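Local atomic coordinates of PPC domain-containing protein (Pyrococcus horikoshii, PDB entry 2DT4), a protein that is of unknown function but belongs to the plant- and prokaryote-conserved (PPC) domain family, with three copies in its assembly. Residues 24-27 against 28-32. Numbering follows the deposited sequence.
Sequences TYIK and NFCKK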
loop_
_atom_site.group_PDB
_atom_site.type_symbol
_atom_site.label_atom_id
_atom_site.label_comp_id
_atom_site.label_asym_id
_atom_site.label_seq_id
_atom_site.Cartn_x
_atom_site.Cartn_y
_atom_site.Cartn_z
ATOM N N THR A 24 0.554 -2.707 -18.879
ATOM C CA THR A 24 0.240 -3.598 -19.982
ATOM C C THR A 24 0.230 -5.028 -19.521
ATOM O O THR A 24 -0.711 -5.759 -19.804
ATOM C CB THR A 24 1.237 -3.366 -21.117
ATOM O OG1 THR A 24 1.094 -2.020 -21.587
ATOM C CG2 THR A 24 0.904 -4.249 -22.325
ATOM N N TYR A 25 1.242 -5.442 -18.766
ATOM C CA TYR A 25 1.310 -6.820 -18.308
ATOM C C TYR A 25 0.124 -7.146 -17.404
ATOM O O TYR A 25 -0.499 -8.174 -17.542
ATOM C CB TYR A 25 2.624 -7.082 -17.555
ATOM C CG TYR A 25 2.734 -8.453 -16.941
ATOM C CD1 TYR A 25 3.433 -9.479 -17.570
ATOM C CD2 TYR A 25 2.120 -8.740 -15.734
ATOM C CE1 TYR A 25 3.528 -10.729 -16.997
ATOM C CE2 TYR A 25 2.209 -9.984 -15.159
ATOM C CZ TYR A 25 2.911 -10.965 -15.794
ATOM O OH TYR A 25 3.021 -12.188 -15.203
ATOM N N ILE A 26 -0.210 -6.245 -16.487
ATOM C CA ILE A 26 -1.264 -6.551 -15.538
ATOM C C ILE A 26 -2.576 -6.687 -16.325
ATOM O O ILE A 26 -3.339 -7.601 -16.058
ATOM C CB ILE A 26 -1.363 -5.509 -14.375
ATOM C CG1 ILE A 26 -0.115 -5.582 -13.489
ATOM C CG2 ILE A 26 -2.627 -5.774 -13.540
ATOM C CD1 ILE A 26 0.045 -4.414 -12.610
ATOM N N LYS A 27 -2.813 -5.810 -17.306
ATOM C CA LYS A 27 -3.990 -5.906 -18.177
ATOM C C LYS A 27 -4.046 -7.248 -18.912
ATOM O O LYS A 27 -5.080 -7.943 -18.900
ATOM C CB LYS A 27 -4.022 -4.758 -19.177
ATOM C CG LYS A 27 -5.166 -4.888 -20.185
ATOM C CD LYS A 27 -5.296 -3.662 -21.104
ATOM C CE LYS A 27 -6.409 -3.882 -22.093
ATOM N NZ LYS A 27 -7.000 -2.672 -22.777
ATOM N N ASN A 28 -2.925 -7.632 -19.527
ATOM C CA ASN A 28 -2.867 -8.878 -20.279
ATOM C C ASN A 28 -3.041 -10.115 -19.383
ATOM O O ASN A 28 -3.650 -11.128 -19.780
ATOM C CB ASN A 28 -1.540 -8.932 -21.056
ATOM C CG ASN A 28 -1.561 -8.008 -22.290
ATOM O OD1 ASN A 28 -2.649 -7.676 -22.802
ATOM N ND2 ASN A 28 -0.385 -7.597 -22.766
ATOM N N PHE A 29 -2.457 -10.045 -18.192
ATOM C CA PHE A 29 -2.657 -11.073 -17.171
ATOM C C PHE A 29 -4.186 -11.229 -16.898
ATOM O O PHE A 29 -4.717 -12.353 -16.905
ATOM C CB PHE A 29 -1.857 -10.748 -15.912
ATOM C CG PHE A 29 -2.198 -11.602 -14.737
ATOM C CD1 PHE A 29 -3.195 -11.189 -13.872
ATOM C CD2 PHE A 29 -1.530 -12.783 -14.467
ATOM C CE1 PHE A 29 -3.512 -11.932 -12.770
ATOM C CE2 PHE A 29 -1.892 -13.533 -13.354
ATOM C CZ PHE A 29 -2.916 -13.091 -12.548
ATOM N N CYS A 30 -4.871 -10.126 -16.616
ATOM C CA CYS A 30 -6.280 -10.184 -16.300
ATOM C C CYS A 30 -7.065 -10.697 -17.510
ATOM O O CYS A 30 -7.983 -11.456 -17.336
ATOM C CB CYS A 30 -6.822 -8.839 -15.814
ATOM S SG CYS A 30 -6.138 -8.354 -14.207
ATOM N N LYS A 31 -6.688 -10.313 -18.729
ATOM C CA LYS A 31 -7.395 -10.847 -19.902
ATOM C C LYS A 31 -7.288 -12.348 -19.990
ATOM O O LYS A 31 -8.298 -13.040 -20.235
ATOM C CB LYS A 31 -6.903 -10.192 -21.183
ATOM C CG LYS A 31 -7.319 -8.768 -21.292
ATOM C CD LYS A 31 -6.879 -8.187 -22.632
ATOM C CE LYS A 31 -7.331 -6.782 -22.721
ATOM N NZ LYS A 31 -6.946 -6.152 -24.040
ATOM N N LYS A 32 -6.084 -12.855 -19.774
ATOM C CA LYS A 32 -5.829 -14.271 -19.816
ATOM C C LYS A 32 -6.622 -15.006 -18.750
ATOM O O LYS A 32 -7.227 -16.050 -19.019
ATOM C CB LYS A 32 -4.343 -14.564 -19.643
ATOM C CG LYS A 32 -4.024 -16.046 -19.759
ATOM C CD LYS A 32 -4.638 -16.687 -20.977
ATOM C CE LYS A 32 -4.184 -18.131 -21.126
ATOM N NZ LYS A 32 -4.386 -18.928 -19.867
#
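Lys27 and Lys31, one helical turn apart on helix 22-33, run their extended side chains obliquely past each other. The two leave the backbone in much the same direction, and differing first torsions, CG of Lys27 anti to its own nitrogen (chi1 175°) and CG of Lys31 anti to its carbonyl carbon (chi1 -70°), make their outer parts cross. Along Lys27, CB rests beside the amide of Asn28, and CG meets CE of Lys31 at 3.8 Å. CD passes the same chain slightly farther off, while CE lies 3.0 Å from NZ and 3.1 Å from CE of Lys31, closer than van der Waals contact allows, so the placing of the two ends is doubtful. At the tip, NZ of Lys27 lies 3.7 Å from NZ of Lys31, so two like charges probably disfavour each other; a weak, long ion pair with Glu85 may offset part of that cost on Lys31. Were Lys27 replaced by alanine, the end of Lys31 would probably lose its aliphatic neighbour and turn more freely, and Val88 would lose part of its cover. Beneath the pair, the amide of Lys31 bonds to the carbonyl oxygen of Lys27, one of four successive i to i+4 bonds typical of an alpha-helix. Asn28 lies alongside Thr24, ND2 of Asn28 3.6 Å from CG2 of Thr24, and CE2 of Tyr25 touches CB of Phe29 at 4.2 Å. OH of Tyr25 hydrogen-bonds to O of Leu141 of the second subunit. Phe29 meets Tyr12 of strand 5-16 edge-to-face and Phe14 with ring planes at about 35°, and packs on Leu118 of strand 114-123; Ile26 and Lys27 lie on Val88, while Cys30 and Lys31 lie on Pro86, laying the helix against strand 85-95.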